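Long-range contact in cytochrome c (Pseudomonas aeruginosa, PDB 6RTE), which acts as a dihydro-heme d1 dehydrogenase in heme d1 biosynthesis, joining a heme c domain to an eight-bladed beta-propeller: residues W415-L429 with R440-F454. Sequence-based numbering, arbitrary orientation.
Sequences WTDTFLGKKHDEILL and RLRPSPGKVAGHVEF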
# COMPACT_ATOMS: atom_id res chain seq x y z
N TRP A 415 1.17 5.33 18.03
CA TRP A 415 0.00 4.47 18.00
C TRP A 415 0.31 3.26 17.12
O TRP A 415 0.61 3.42 15.93
CB TRP A 415 -1.22 5.22 17.46
CG TRP A 415 -1.56 6.51 18.19
CD1 TRP A 415 -0.69 7.50 18.57
CD2 TRP A 415 -2.86 6.93 18.61
NE1 TRP A 415 -1.38 8.51 19.21
CE2 TRP A 415 -2.71 8.19 19.24
CE3 TRP A 415 -4.14 6.38 18.52
CZ2 TRP A 415 -3.79 8.89 19.78
CZ3 TRP A 415 -5.21 7.08 19.05
CH2 TRP A 415 -5.03 8.32 19.67
N THR A 416 0.21 2.06 17.69
CA THR A 416 0.49 0.83 16.95
C THR A 416 -0.52 -0.23 17.36
O THR A 416 -1.54 0.06 18.00
CB THR A 416 1.95 0.40 17.16
OG1 THR A 416 2.29 -0.63 16.22
CG2 THR A 416 2.17 -0.11 18.58
N ASP A 417 -0.26 -1.49 17.00
CA ASP A 417 -1.26 -2.54 17.10
C ASP A 417 -0.59 -3.89 17.26
O ASP A 417 0.64 -4.00 17.26
CB ASP A 417 -2.15 -2.53 15.85
CG ASP A 417 -1.36 -2.77 14.58
OD1 ASP A 417 -0.80 -3.88 14.42
OD2 ASP A 417 -1.27 -1.84 13.74
N THR A 418 -1.42 -4.94 17.39
CA THR A 418 -0.98 -6.33 17.24
C THR A 418 -1.84 -6.96 16.15
O THR A 418 -2.37 -8.07 16.31
CB THR A 418 -1.10 -7.10 18.56
OG1 THR A 418 -2.48 -7.32 18.88
CG2 THR A 418 -0.42 -6.34 19.70
N PHE A 419 -1.96 -6.22 15.04
CA PHE A 419 -2.80 -6.58 13.90
C PHE A 419 -2.64 -8.02 13.46
O PHE A 419 -3.60 -8.65 13.01
CB PHE A 419 -2.46 -5.61 12.75
CG PHE A 419 -3.38 -5.66 11.57
CD1 PHE A 419 -4.60 -4.99 11.58
CD2 PHE A 419 -3.01 -6.34 10.41
CE1 PHE A 419 -5.44 -5.02 10.47
CE2 PHE A 419 -3.84 -6.37 9.30
CZ PHE A 419 -5.06 -5.71 9.34
N LEU A 420 -1.43 -8.58 13.59
CA LEU A 420 -1.12 -9.90 13.07
C LEU A 420 -1.12 -10.99 14.14
O LEU A 420 -0.83 -12.14 13.83
CB LEU A 420 0.24 -9.88 12.37
CG LEU A 420 0.46 -8.82 11.29
CD1 LEU A 420 1.93 -8.81 10.87
CD2 LEU A 420 -0.43 -9.05 10.08
N GLY A 421 -1.44 -10.65 15.39
CA GLY A 421 -1.40 -11.62 16.46
C GLY A 421 -2.72 -12.35 16.64
O GLY A 421 -3.74 -12.01 16.05
N LYS A 422 -2.68 -13.39 17.49
CA LYS A 422 -3.92 -14.08 17.85
C LYS A 422 -4.86 -13.14 18.60
O LYS A 422 -6.08 -13.21 18.43
CB LYS A 422 -3.60 -15.32 18.69
N LYS A 423 -4.30 -12.27 19.43
CA LYS A 423 -5.02 -11.18 20.09
C LYS A 423 -4.78 -9.92 19.27
O LYS A 423 -3.62 -9.53 19.07
CB LYS A 423 -4.55 -11.04 21.53
CG LYS A 423 -4.74 -9.67 22.19
CD LYS A 423 -6.17 -9.45 22.67
CE LYS A 423 -6.20 -8.43 23.80
NZ LYS A 423 -7.57 -7.96 24.10
N HIS A 424 -5.85 -9.28 18.80
CA HIS A 424 -5.68 -8.25 17.79
C HIS A 424 -6.82 -7.24 17.72
O HIS A 424 -7.21 -6.82 16.62
CB HIS A 424 -5.51 -8.92 16.42
CG HIS A 424 -6.60 -9.90 16.10
ND1 HIS A 424 -7.88 -9.51 15.77
CD2 HIS A 424 -6.61 -11.26 16.08
CE1 HIS A 424 -8.62 -10.58 15.55
NE2 HIS A 424 -7.87 -11.65 15.73
N ASP A 425 -7.35 -6.83 18.87
CA ASP A 425 -8.44 -5.86 18.92
C ASP A 425 -8.05 -4.59 19.67
O ASP A 425 -8.93 -3.80 20.03
CB ASP A 425 -9.69 -6.49 19.54
CG ASP A 425 -9.41 -7.19 20.87
OD1 ASP A 425 -8.37 -6.91 21.50
OD2 ASP A 425 -10.23 -8.04 21.27
N GLU A 426 -6.76 -4.37 19.89
CA GLU A 426 -6.29 -3.29 20.75
C GLU A 426 -5.26 -2.46 20.00
O GLU A 426 -4.36 -3.00 19.36
CB GLU A 426 -5.67 -3.86 22.03
CG GLU A 426 -6.01 -3.08 23.29
CD GLU A 426 -5.88 -3.92 24.54
OE1 GLU A 426 -6.84 -4.66 24.87
OE2 GLU A 426 -4.81 -3.87 25.20
N ILE A 427 -5.42 -1.14 20.09
CA ILE A 427 -4.44 -0.17 19.60
C ILE A 427 -3.65 0.32 20.80
O ILE A 427 -4.23 0.74 21.81
CB ILE A 427 -5.13 1.00 18.87
CG1 ILE A 427 -5.91 0.49 17.66
CG2 ILE A 427 -4.10 2.05 18.45
CD1 ILE A 427 -5.08 -0.26 16.63
N LEU A 428 -2.32 0.27 20.70
CA LEU A 428 -1.44 0.61 21.81
C LEU A 428 -0.91 2.02 21.62
O LEU A 428 -0.48 2.39 20.52
CB LEU A 428 -0.28 -0.38 21.90
CG LEU A 428 -0.69 -1.84 21.88
CD1 LEU A 428 0.55 -2.73 21.82
CD2 LEU A 428 -1.54 -2.17 23.09
N LEU A 429 -0.92 2.80 22.70
CA LEU A 429 -0.38 4.16 22.70
C LEU A 429 0.92 4.13 23.51
O LEU A 429 0.89 4.06 24.74
CB LEU A 429 -1.38 5.15 23.27
CG LEU A 429 -2.41 5.66 22.25
CD1 LEU A 429 -3.21 4.52 21.64
CD2 LEU A 429 -3.34 6.69 22.89
N ARG A 440 -4.42 2.05 26.09
CA ARG A 440 -4.89 1.05 25.15
C ARG A 440 -6.29 1.41 24.69
O ARG A 440 -7.09 1.93 25.47
CB ARG A 440 -4.87 -0.35 25.77
CG ARG A 440 -3.52 -0.76 26.35
CD ARG A 440 -3.64 -2.05 27.18
NE ARG A 440 -2.84 -3.14 26.62
CZ ARG A 440 -1.67 -3.55 27.11
NH1 ARG A 440 -1.03 -4.55 26.52
NH2 ARG A 440 -1.14 -2.98 28.19
N LEU A 441 -6.59 1.13 23.42
CA LEU A 441 -7.89 1.43 22.82
C LEU A 441 -8.43 0.17 22.17
O LEU A 441 -7.74 -0.48 21.39
CB LEU A 441 -7.77 2.56 21.79
CG LEU A 441 -7.45 3.97 22.28
CD1 LEU A 441 -7.40 4.94 21.11
CD2 LEU A 441 -8.46 4.45 23.31
N ARG A 442 -9.68 -0.18 22.49
CA ARG A 442 -10.31 -1.42 22.03
C ARG A 442 -11.66 -1.10 21.41
O ARG A 442 -12.71 -1.34 22.03
CB ARG A 442 -10.45 -2.42 23.18
CG ARG A 442 -10.75 -3.84 22.75
CD ARG A 442 -10.73 -4.79 23.95
NE ARG A 442 -11.06 -6.16 23.58
CZ ARG A 442 -11.28 -7.14 24.45
NH1 ARG A 442 -11.22 -6.90 25.75
NH2 ARG A 442 -11.58 -8.36 24.02
N PRO A 443 -11.67 -0.57 20.18
CA PRO A 443 -12.94 -0.06 19.63
C PRO A 443 -14.02 -1.12 19.48
O PRO A 443 -15.19 -0.85 19.78
CB PRO A 443 -12.51 0.52 18.27
CG PRO A 443 -11.26 -0.20 17.92
CD PRO A 443 -10.56 -0.46 19.22
N SER A 444 -13.67 -2.32 19.03
CA SER A 444 -14.63 -3.40 18.83
C SER A 444 -14.04 -4.67 19.43
O SER A 444 -13.35 -5.43 18.74
CB SER A 444 -14.95 -3.59 17.34
OG SER A 444 -15.80 -2.56 16.88
N PRO A 445 -14.30 -4.93 20.72
CA PRO A 445 -13.72 -6.12 21.35
C PRO A 445 -13.96 -7.39 20.55
O PRO A 445 -15.10 -7.74 20.24
CB PRO A 445 -14.43 -6.17 22.72
CG PRO A 445 -14.74 -4.74 23.01
CD PRO A 445 -15.07 -4.12 21.68
N GLY A 446 -12.88 -8.09 20.20
CA GLY A 446 -12.95 -9.33 19.48
C GLY A 446 -12.64 -9.23 18.00
O GLY A 446 -12.38 -10.26 17.36
N LYS A 447 -12.66 -8.03 17.44
CA LYS A 447 -12.46 -7.83 16.01
C LYS A 447 -11.10 -7.20 15.75
O LYS A 447 -10.50 -6.56 16.62
CB LYS A 447 -13.57 -6.95 15.42
CG LYS A 447 -14.95 -7.47 15.75
CD LYS A 447 -15.99 -6.89 14.83
CE LYS A 447 -17.35 -7.46 15.17
NZ LYS A 447 -18.35 -7.06 14.16
N VAL A 448 -10.61 -7.40 14.53
CA VAL A 448 -9.28 -6.92 14.19
C VAL A 448 -9.30 -5.40 14.13
O VAL A 448 -10.08 -4.80 13.39
CB VAL A 448 -8.80 -7.54 12.86
CG1 VAL A 448 -9.87 -7.43 11.81
CG2 VAL A 448 -7.51 -6.88 12.39
N ALA A 449 -8.46 -4.77 14.95
CA ALA A 449 -8.30 -3.33 14.98
C ALA A 449 -6.90 -3.00 14.47
O ALA A 449 -5.92 -3.62 14.89
CB ALA A 449 -8.50 -2.78 16.39
N GLY A 450 -6.81 -2.02 13.58
CA GLY A 450 -5.51 -1.65 13.05
C GLY A 450 -5.52 -0.43 12.17
O GLY A 450 -6.52 -0.15 11.51
N HIS A 451 -4.40 0.29 12.17
CA HIS A 451 -4.14 1.47 11.35
C HIS A 451 -4.78 2.73 11.92
O HIS A 451 -5.99 2.77 12.18
CB HIS A 451 -4.63 1.30 9.91
CG HIS A 451 -4.18 2.41 9.01
ND1 HIS A 451 -4.86 3.60 8.91
CD2 HIS A 451 -3.10 2.52 8.21
CE1 HIS A 451 -4.23 4.40 8.07
NE2 HIS A 451 -3.16 3.77 7.63
N VAL A 452 -3.96 3.77 12.07
CA VAL A 452 -4.36 5.02 12.70
C VAL A 452 -3.94 6.16 11.79
O VAL A 452 -2.80 6.18 11.30
CB VAL A 452 -3.74 5.16 14.10
CG1 VAL A 452 -4.05 6.54 14.70
CG2 VAL A 452 -4.22 4.04 15.01
N GLU A 453 -4.85 7.10 11.56
CA GLU A 453 -4.55 8.36 10.89
C GLU A 453 -5.17 9.49 11.70
O GLU A 453 -6.21 9.30 12.34
CB GLU A 453 -5.09 8.37 9.45
CG GLU A 453 -4.69 9.58 8.62
CD GLU A 453 -3.29 9.46 8.04
OE1 GLU A 453 -2.54 8.59 8.50
OE2 GLU A 453 -2.96 10.23 7.12
N PHE A 454 -4.52 10.66 11.69
CA PHE A 454 -4.98 11.82 12.43
C PHE A 454 -5.57 12.88 11.50
O PHE A 454 -5.30 12.91 10.30
CB PHE A 454 -3.82 12.46 13.23
CG PHE A 454 -3.20 11.55 14.25
CD1 PHE A 454 -2.15 10.72 13.90
CD2 PHE A 454 -3.66 11.54 15.55
CE1 PHE A 454 -1.57 9.88 14.82
CE2 PHE A 454 -3.08 10.70 16.50
CZ PHE A 454 -2.04 9.87 16.13
O HOH W 1 -4.56 -4.68 17.17
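Ile427 and Leu441 pair backbone to backbone on neighbouring strands of one propeller blade, while Ile427, Trp415 and Phe419 also pack on the innermost strand of the next, so the contact is both intra-blade and blade-to-blade. The pairing is antiparallel and hydrogen-bonded: Ile427 N meets Leu441 O at 2.7 Å and nearly straight (169°), and Leu441 N returns a bond to Ile427 O. By contrast, strands 415-417 and 449-454 are stacked rather than bonded, their axes approaching to 6.6 Å. This is the layout of an eight-bladed beta-propeller, whose four-stranded antiparallel blades pack face to face; the chain leaves the outer strand 437-441 and returns through residues 442-448 to begin the next blade at 449-454.

Between the blades, Val452 CG2 lies 4.0 Å from Ile427 CG2, and Val452 CG1 approaches Trp415 CE3. The edge of Phe454 meets one face of Trp415 in a T-shaped stack (planes at 88°), Leu429 CG covering the opposite face. At Gly450 the bare CA lets the Phe419 ring come to 3.8 Å at CD1.

The connection is tied down by Asp425: with CG held between backbone N and carbonyl carbon (chi1 50°), its carboxylate faces residues 442-446. OD2 takes Gly446 N through the anti lone pair at 2.9 Å and weak bonds from Arg442 NE and NH2, part of a salt bridge; Lys423 NZ forms another with OD1. Nearby, Ala449 N donates to His424 O at 2.9 Å, and a water bridges Thr418 N, Glu426 O and Ala449 O. Glu426 OE2 salt-bridges Arg440 NE, though the modelled separation is doubtfully short.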